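Local coordinates for Lin2111 protein (Listeria innocua, PDB 3EDP) that probably acts as a DNA-binding transcription regulator of the GntR family, pairing a helix-turn-helix domain with a UTRA domain, although its precise function is unknown, at residues 117-122 with 144-149; 138-143 with 187-192; 158-161 with 165-168. All coordinates share one frame; numbering follows the deposited sequence.

Contact 1: residues 117-122 with 144-149; sequences FGMKEN and ILPLGL
F117, the last residue of helix 110-117, lays one face of its ring on P146 at the end of strand 137-146, and this CH-pi contact is the tight part of the interface. The P146 CG atom stands 3.6 Å from the centroid of the F117 ring and only 13° off the ring normal, an interaction for which proline is well suited, since its compact, rigid ring presents weakly polarised C-H groups to the pi cloud. The two side chains approach from opposite directions, and P146 CG lies over the ring, 3.5 Å from F117 CE1. The far edge of the same ring reaches back along the strand: F117 CE2 touches I144 CG2 at 3.9 Å, and the I144 carbonyl oxygen lies near the ring plane, 3.8 Å from F117 CZ. The end of the I144 side chain leads away, which leaves its CG2 methyl to make the contact.

Packing slackens toward M119, a selenomethionine. Its chi1 of 68° sets CG between the backbone N and the carbonyl carbon, and a bend at chi3 curls the tip so that M119 CE comes to 4.1 Å from P146 CB. This long side chain, with selenium in place of sulfur, is flexible enough to reach P146 from the loop. Between F117 and M119 the chain turns at G118, which has positive phi, a conformation easy for glycine, and is exposed. Beyond M119 the loop departs from P146, and K120 is exposed to solvent.

The contact thus joins the end of a helix to a strand of the six-stranded antiparallel sheet of the UTRA domain. F117 also packs on P216 and I219 of strand 215-225, while M119 and I144 both rest on V125 of strand 124-134.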
loop_
_atom_site.group_PDB
_atom_site.type_symbol
_atom_site.label_atom_id
_atom_site.label_comp_id
_atom_site.label_asym_id
_atom_site.label_seq_id
_atom_site.Cartn_x
_atom_site.Cartn_y
_atom_site.Cartn_z
ATOM N N PHE A 117 8.755 15.641 -1.612
ATOM C CA PHE A 117 9.105 15.155 -2.943
ATOM C C PHE A 117 10.540 15.498 -3.298
ATOM O O PHE A 117 11.086 14.987 -4.274
ATOM C CB PHE A 117 8.163 15.741 -4.004
ATOM C CG PHE A 117 6.789 15.131 -3.996
ATOM C CD1 PHE A 117 6.591 13.831 -4.441
ATOM C CD2 PHE A 117 5.697 15.853 -3.545
ATOM C CE1 PHE A 117 5.327 13.266 -4.440
ATOM C CE2 PHE A 117 4.433 15.293 -3.536
ATOM C CZ PHE A 117 4.245 13.999 -3.981
ATOM N N GLY A 118 11.148 16.371 -2.504
ATOM C CA GLY A 118 12.455 16.903 -2.839
ATOM C C GLY A 118 12.393 17.653 -4.155
ATOM O O GLY A 118 13.223 17.438 -5.035
HETATM N N MSE A 119 11.394 18.526 -4.287
HETATM C CA MSE A 119 11.211 19.335 -5.492
HETATM C C MSE A 119 11.171 20.825 -5.144
HETATM O O MSE A 119 11.301 21.204 -3.979
HETATM C CB MSE A 119 9.932 18.920 -6.231
HETATM C CG MSE A 119 8.643 19.251 -5.492
HETATM SE SE MSE A 119 7.045 18.411 -6.256
HETATM C CE MSE A 119 7.001 19.331 -7.973
ATOM N N LYS A 120 10.991 21.668 -6.155
ATOM C CA LYS A 120 10.925 23.110 -5.934
ATOM C C LYS A 120 9.521 23.549 -5.529
ATOM O O LYS A 120 8.530 23.133 -6.132
ATOM C CB LYS A 120 11.387 23.874 -7.176
ATOM C CG LYS A 120 12.815 23.566 -7.589
ATOM C CD LYS A 120 13.754 23.623 -6.392
ATOM C CE LYS A 120 15.212 23.468 -6.812
ATOM N NZ LYS A 120 15.685 24.621 -7.628
ATOM N N GLU A 121 9.451 24.399 -4.508
ATOM C CA GLU A 121 8.186 24.835 -3.917
ATOM C C GLU A 121 7.199 25.430 -4.926
ATOM O O GLU A 121 5.986 25.390 -4.714
ATOM C CB GLU A 121 8.442 25.825 -2.775
ATOM C CG GLU A 121 9.428 26.938 -3.116
ATOM C CD GLU A 121 10.875 26.457 -3.173
ATOM O OE1 GLU A 121 11.169 25.374 -2.619
ATOM O OE2 GLU A 121 11.717 27.165 -3.774
ATOM N N ASN A 122 7.723 25.967 -6.022
ATOM C CA ASN A 122 6.904 26.623 -7.036
ATOM C C ASN A 122 6.520 25.698 -8.187
ATOM O O ASN A 122 5.772 26.083 -9.083
ATOM C CB ASN A 122 7.629 27.850 -7.586
ATOM C CG ASN A 122 9.008 27.516 -8.121
ATOM O OD1 ASN A 122 9.871 27.030 -7.386
ATOM N ND2 ASN A 122 9.226 27.775 -9.407
ATOM N N ILE A 144 -1.779 13.558 -3.935
ATOM C CA ILE A 144 -0.904 14.568 -4.501
ATOM C C ILE A 144 0.050 13.895 -5.491
ATOM O O ILE A 144 0.791 12.985 -5.123
ATOM C CB ILE A 144 -0.096 15.284 -3.406
ATOM C CG1 ILE A 144 -1.030 15.844 -2.328
ATOM C CG2 ILE A 144 0.763 16.391 -4.014
ATOM C CD1 ILE A 144 -1.888 17.016 -2.781
ATOM N N LEU A 145 0.011 14.333 -6.746
ATOM C CA LEU A 145 0.855 13.787 -7.812
ATOM C C LEU A 145 1.566 14.925 -8.536
ATOM O O LEU A 145 0.922 15.739 -9.176
ATOM C CB LEU A 145 -0.001 13.046 -8.841
ATOM C CG LEU A 145 -0.926 11.909 -8.402
ATOM C CD1 LEU A 145 -1.741 11.396 -9.591
ATOM C CD2 LEU A 145 -0.129 10.789 -7.802
ATOM N N PRO A 146 2.902 14.987 -8.442
ATOM C CA PRO A 146 3.631 16.052 -9.145
ATOM C C PRO A 146 3.456 15.962 -10.661
ATOM O O PRO A 146 3.548 14.881 -11.246
ATOM C CB PRO A 146 5.093 15.794 -8.760
ATOM C CG PRO A 146 5.017 14.985 -7.496
ATOM C CD PRO A 146 3.801 14.128 -7.657
ATOM N N LEU A 147 3.192 17.111 -11.275
ATOM C CA LEU A 147 2.999 17.222 -12.711
ATOM C C LEU A 147 4.141 16.610 -13.497
ATOM O O LEU A 147 3.911 15.867 -14.446
ATOM C CB LEU A 147 2.856 18.692 -13.105
ATOM C CG LEU A 147 1.434 19.219 -13.236
ATOM C CD1 LEU A 147 0.803 18.668 -14.500
ATOM C CD2 LEU A 147 0.614 18.870 -11.999
ATOM N N GLY A 148 5.366 16.938 -13.100
ATOM C CA GLY A 148 6.560 16.450 -13.775
ATOM C C GLY A 148 6.749 14.942 -13.726
ATOM O O GLY A 148 7.582 14.394 -14.440
ATOM N N LEU A 149 5.981 14.271 -12.876
ATOM C CA LEU A 149 6.075 12.825 -12.733
ATOM C C LEU A 149 4.907 12.138 -13.443
ATOM O O LEU A 149 4.958 10.942 -13.726
ATOM C CB LEU A 149 6.084 12.444 -11.247
ATOM C CG LEU A 149 7.429 12.313 -10.521
ATOM C CD1 LEU A 149 8.532 13.132 -11.175
ATOM C CD2 LEU A 149 7.291 12.656 -9.047
#

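Contact 2: residues 138-143 with 187-192; sequences ATLDRL and GNEQIK
E189 and L140 pair helix 188-194 with strand 137-146 of the UTRA-domain antiparallel sheet, and R142, two residues further along the strand, adds a salt bridge. The alternation of a strand puts L140 and R142 on the same side, both pointing toward the helix. L140 supplies the apolar half of the contact: its CD2 methyl meets E189 CB at 4.1 Å, the two side chains crossing at about a right angle. Leucine suits this buried position, and it also packs on N193 and M194 further along the helix.

E189 serves both halves, with its aliphatic stem against L140 and its carboxylate turned to R142. A bend at chi2 swings that carboxylate off the line of the stem. R142, itself bent at chi2 and chi3, offers NH2 to E189 OE1, with the two flat groups 25° apart. The approach is imperfect: the N-H...O angle is 146°, and the donor sits 44° out of the carboxylate plane. K129 forms a second salt bridge to E189 OE1, so the carboxylate probably offsets the like charges of R142 and K129 in strands 137-146 and 124-134. Its other oxygen faces K192, one turn along the helix, completing a salt-bridge network in which E189 OE2 lies 3.5 Å from K192 NZ and E189 OE1 lies 2.7 Å from R142 NH2.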
loop_
_atom_site.group_PDB
_atom_site.type_symbol
_atom_site.label_atom_id
_atom_site.label_comp_id
_atom_site.label_asym_id
_atom_site.label_seq_id
_atom_site.Cartn_x
_atom_site.Cartn_y
_atom_site.Cartn_z
ATOM N N ALA A 138 -18.543 7.914 5.955
ATOM C CA ALA A 138 -17.783 8.362 4.802
ATOM C C ALA A 138 -16.292 8.503 5.110
ATOM O O ALA A 138 -15.895 8.963 6.182
ATOM C CB ALA A 138 -18.352 9.680 4.277
ATOM N N THR A 139 -15.470 8.088 4.158
ATOM C CA THR A 139 -14.040 8.302 4.248
ATOM C C THR A 139 -13.627 9.380 3.257
ATOM O O THR A 139 -14.341 9.671 2.292
ATOM C CB THR A 139 -13.261 7.022 3.947
ATOM O OG1 THR A 139 -13.504 6.629 2.592
ATOM C CG2 THR A 139 -13.688 5.889 4.905
ATOM N N LEU A 140 -12.465 9.967 3.495
ATOM C CA LEU A 140 -11.980 11.046 2.655
ATOM C C LEU A 140 -10.548 10.755 2.234
ATOM O O LEU A 140 -9.704 10.412 3.063
ATOM C CB LEU A 140 -12.051 12.371 3.419
ATOM C CG LEU A 140 -11.387 13.576 2.764
ATOM C CD1 LEU A 140 -12.199 14.008 1.562
ATOM C CD2 LEU A 140 -11.284 14.716 3.763
ATOM N N ASP A 141 -10.280 10.877 0.943
ATOM C CA ASP A 141 -8.934 10.667 0.432
ATOM C C ASP A 141 -8.412 11.910 -0.245
ATOM O O ASP A 141 -9.146 12.600 -0.950
ATOM C CB ASP A 141 -8.884 9.491 -0.548
ATOM C CG ASP A 141 -8.802 8.155 0.157
ATOM O OD1 ASP A 141 -7.726 7.523 0.104
ATOM O OD2 ASP A 141 -9.802 7.747 0.783
ATOM N N ARG A 142 -7.137 12.197 -0.019
ATOM C CA ARG A 142 -6.462 13.247 -0.757
ATOM C C ARG A 142 -5.181 12.685 -1.367
ATOM O O ARG A 142 -4.380 12.042 -0.681
ATOM C CB ARG A 142 -6.187 14.460 0.135
ATOM C CG ARG A 142 -5.028 15.327 -0.335
ATOM C CD ARG A 142 -5.364 16.818 -0.292
ATOM N NE ARG A 142 -6.321 17.165 0.757
ATOM C CZ ARG A 142 -6.081 17.072 2.065
ATOM N NH1 ARG A 142 -4.910 16.617 2.504
ATOM N NH2 ARG A 142 -7.022 17.417 2.936
ATOM N N LEU A 143 -5.022 12.913 -2.667
ATOM C CA LEU A 143 -3.866 12.459 -3.434
ATOM C C LEU A 143 -3.098 13.648 -3.998
ATOM O O LEU A 143 -3.692 14.617 -4.494
ATOM C CB LEU A 143 -4.326 11.623 -4.622
ATOM C CG LEU A 143 -4.519 10.117 -4.530
ATOM C CD1 LEU A 143 -5.687 9.776 -3.621
ATOM C CD2 LEU A 143 -4.731 9.567 -5.934
ATOM N N GLY A 187 -10.808 18.061 11.534
ATOM C CA GLY A 187 -10.721 19.443 11.095
ATOM C C GLY A 187 -11.852 19.768 10.136
ATOM O O GLY A 187 -12.774 18.972 9.965
ATOM N N ASN A 188 -11.783 20.933 9.502
ATOM C CA ASN A 188 -12.854 21.375 8.612
ATOM C C ASN A 188 -13.134 20.389 7.481
ATOM O O ASN A 188 -14.293 20.100 7.168
ATOM C CB ASN A 188 -12.554 22.767 8.053
ATOM C CG ASN A 188 -12.249 23.778 9.143
ATOM O OD1 ASN A 188 -11.173 23.758 9.740
ATOM N ND2 ASN A 188 -13.197 24.670 9.406
ATOM N N GLU A 189 -12.064 19.874 6.877
ATOM C CA GLU A 189 -12.171 18.889 5.806
ATOM C C GLU A 189 -13.025 17.703 6.235
ATOM O O GLU A 189 -13.957 17.301 5.534
ATOM C CB GLU A 189 -10.782 18.388 5.419
ATOM C CG GLU A 189 -9.946 19.379 4.637
ATOM C CD GLU A 189 -10.077 19.191 3.141
ATOM O OE1 GLU A 189 -9.033 19.158 2.457
ATOM O OE2 GLU A 189 -11.221 19.067 2.651
ATOM N N GLN A 190 -12.690 17.145 7.394
ATOM C CA GLN A 190 -13.397 15.990 7.931
ATOM C C GLN A 190 -14.825 16.355 8.341
ATOM O O GLN A 190 -15.760 15.589 8.115
ATOM C CB GLN A 190 -12.624 15.391 9.112
ATOM C CG GLN A 190 -11.243 14.847 8.740
ATOM C CD GLN A 190 -10.202 15.948 8.542
ATOM O OE1 GLN A 190 -10.262 16.999 9.183
ATOM N NE2 GLN A 190 -9.240 15.705 7.656
ATOM N N ILE A 191 -14.990 17.529 8.939
ATOM C CA ILE A 191 -16.316 18.013 9.296
ATOM C C ILE A 191 -17.226 17.982 8.075
ATOM O O ILE A 191 -18.246 17.292 8.059
ATOM C CB ILE A 191 -16.271 19.458 9.833
ATOM C CG1 ILE A 191 -15.392 19.541 11.079
ATOM C CG2 ILE A 191 -17.679 19.962 10.149
ATOM C CD1 ILE A 191 -15.797 18.585 12.156
ATOM N N LYS A 192 -16.837 18.723 7.042
ATOM C CA LYS A 192 -17.684 18.898 5.870
ATOM C C LYS A 192 -17.856 17.620 5.055
ATOM O O LYS A 192 -18.961 17.302 4.618
ATOM C CB LYS A 192 -17.144 20.023 4.980
ATOM C CG LYS A 192 -15.755 19.767 4.419
ATOM C CD LYS A 192 -15.223 20.978 3.661
ATOM C CE LYS A 192 -13.821 20.717 3.123
ATOM N NZ LYS A 192 -13.208 21.929 2.508
#

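Contact 3: residues 158-161 with 165-168; sequences FQII and ELVN
In the UTRA domain, the loop that leads into helix 163-167 doubles past that helix, and L166 fills the angle between them. Its CB points toward the loop, and with chi1 at 175°, CG anti to the backbone N, the forked end is carried across to meet three successive residues, F158, Q159 and I160. Leucine suits the place because its two methyls can spread along a chain: L166 CD1 reaches the backbone at F158 CA, 3.8 Å away, while L166 CD2 turns to I160.

The Q159 carbonyl sits over the middle of this side chain, its O 3.5 Å from L166 CB. The contact there is made by backbone, which lets the polar glutamine side chain remain at the exposed border. F158 is buried, and its ring meets L166 CD1 obliquely, with F158 CD1 4.3 Å from that methyl. An aromatic group fits here because Y126 and F104 also meet its ring, at steep interplanar angles, forming an aromatic cluster beside the sheet.

I160 has its CB directed away from the helix, and its side chain also packs on F130 of strand 124-134. Its branched CB nevertheless leaves one methyl for the contact: the side chain runs alongside that of L166, pointing the same way, and I160 CG2 touches L166 CD2 at 4.1 Å.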
loop_
_atom_site.group_PDB
_atom_site.type_symbol
_atom_site.label_atom_id
_atom_site.label_comp_id
_atom_site.label_asym_id
_atom_site.label_seq_id
_atom_site.Cartn_x
_atom_site.Cartn_y
_atom_site.Cartn_z
ATOM N N PHE A 158 -6.902 10.054 -15.059
ATOM C CA PHE A 158 -6.801 10.003 -13.606
ATOM C C PHE A 158 -7.911 9.142 -13.011
ATOM O O PHE A 158 -8.722 9.603 -12.196
ATOM C CB PHE A 158 -6.788 11.414 -13.004
ATOM C CG PHE A 158 -5.539 12.184 -13.317
ATOM C CD1 PHE A 158 -4.486 12.220 -12.417
ATOM C CD2 PHE A 158 -5.405 12.851 -14.525
ATOM C CE1 PHE A 158 -3.327 12.921 -12.716
ATOM C CE2 PHE A 158 -4.256 13.555 -14.822
ATOM C CZ PHE A 158 -3.215 13.587 -13.921
ATOM N N GLN A 159 -7.950 7.884 -13.440
ATOM C CA GLN A 159 -8.922 6.935 -12.911
ATOM C C GLN A 159 -8.580 6.636 -11.461
ATOM O O GLN A 159 -7.424 6.352 -11.140
ATOM C CB GLN A 159 -8.937 5.654 -13.747
ATOM C CG GLN A 159 -9.158 5.921 -15.235
ATOM C CD GLN A 159 -9.348 4.644 -16.045
ATOM O OE1 GLN A 159 -8.869 3.571 -15.667
ATOM N NE2 GLN A 159 -10.050 4.756 -17.165
ATOM N N ILE A 160 -9.571 6.722 -10.581
ATOM C CA ILE A 160 -9.313 6.499 -9.159
ATOM C C ILE A 160 -9.953 5.229 -8.605
ATOM O O ILE A 160 -10.112 5.095 -7.398
ATOM C CB ILE A 160 -9.733 7.704 -8.292
ATOM C CG1 ILE A 160 -11.239 7.950 -8.416
ATOM C CG2 ILE A 160 -8.916 8.935 -8.662
ATOM C CD1 ILE A 160 -11.774 8.972 -7.427
ATOM N N ILE A 161 -10.322 4.308 -9.489
ATOM C CA ILE A 161 -10.850 3.009 -9.080
ATOM C C ILE A 161 -9.770 2.249 -8.292
ATOM O O ILE A 161 -10.037 1.676 -7.242
ATOM C CB ILE A 161 -11.259 2.162 -10.312
ATOM C CG1 ILE A 161 -12.372 2.862 -11.096
ATOM C CG2 ILE A 161 -11.681 0.757 -9.891
ATOM C CD1 ILE A 161 -13.555 3.280 -10.233
ATOM N N GLU A 165 -2.793 1.363 -9.303
ATOM C CA GLU A 165 -2.734 1.485 -10.754
ATOM C C GLU A 165 -2.471 2.939 -11.156
ATOM O O GLU A 165 -1.606 3.214 -11.986
ATOM C CB GLU A 165 -4.004 0.947 -11.409
ATOM C CG GLU A 165 -4.030 1.132 -12.915
ATOM C CD GLU A 165 -5.003 0.185 -13.599
ATOM O OE1 GLU A 165 -5.002 0.118 -14.842
ATOM O OE2 GLU A 165 -5.770 -0.497 -12.891
ATOM N N LEU A 166 -3.189 3.874 -10.539
ATOM C CA LEU A 166 -3.032 5.291 -10.879
ATOM C C LEU A 166 -1.610 5.780 -10.573
ATOM O O LEU A 166 -0.981 6.456 -11.392
ATOM C CB LEU A 166 -4.053 6.153 -10.122
ATOM C CG LEU A 166 -3.903 7.673 -10.308
ATOM C CD1 LEU A 166 -4.100 8.037 -11.761
ATOM C CD2 LEU A 166 -4.874 8.457 -9.434
ATOM N N VAL A 167 -1.107 5.432 -9.391
ATOM C CA VAL A 167 0.226 5.865 -8.977
ATOM C C VAL A 167 1.304 5.269 -9.881
ATOM O O VAL A 167 2.356 5.866 -10.103
ATOM C CB VAL A 167 0.518 5.495 -7.511
ATOM C CG1 VAL A 167 1.974 5.735 -7.195
ATOM C CG2 VAL A 167 -0.369 6.304 -6.573
ATOM N N ASN A 168 1.011 4.097 -10.421
ATOM C CA ASN A 168 1.943 3.389 -11.284
ATOM C C ASN A 168 1.894 3.883 -12.728
ATOM O O ASN A 168 2.671 3.439 -13.570
ATOM C CB ASN A 168 1.610 1.901 -11.248
ATOM C CG ASN A 168 2.761 1.045 -11.659
ATOM O OD1 ASN A 168 2.601 0.102 -12.429
ATOM N ND2 ASN A 168 3.940 1.366 -11.154
#

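Overall arrangement
All three contacts belong to the UTRA domain, and strand 137-146 connects them. Contacts 1 and 2 use successive parts of that strand, with centres about 23 Å apart, and their segments alternate along the chain; one brings in the end of helix 110-117, the other helix 188-194. Contact 3 follows contact 1 in sequence and falls between the two segments of contact 2. Its centre is about 17 Å from that of contact 1 and 20 Å from that of contact 2. L145 and L143 of the strand pack on it: L143 CD2 lies 3.7 Å from L166 CD2. Alternate residues of this inner strand of the six-stranded sheet thus serve contacts 1 and 2 on one face and contact 3 on the other.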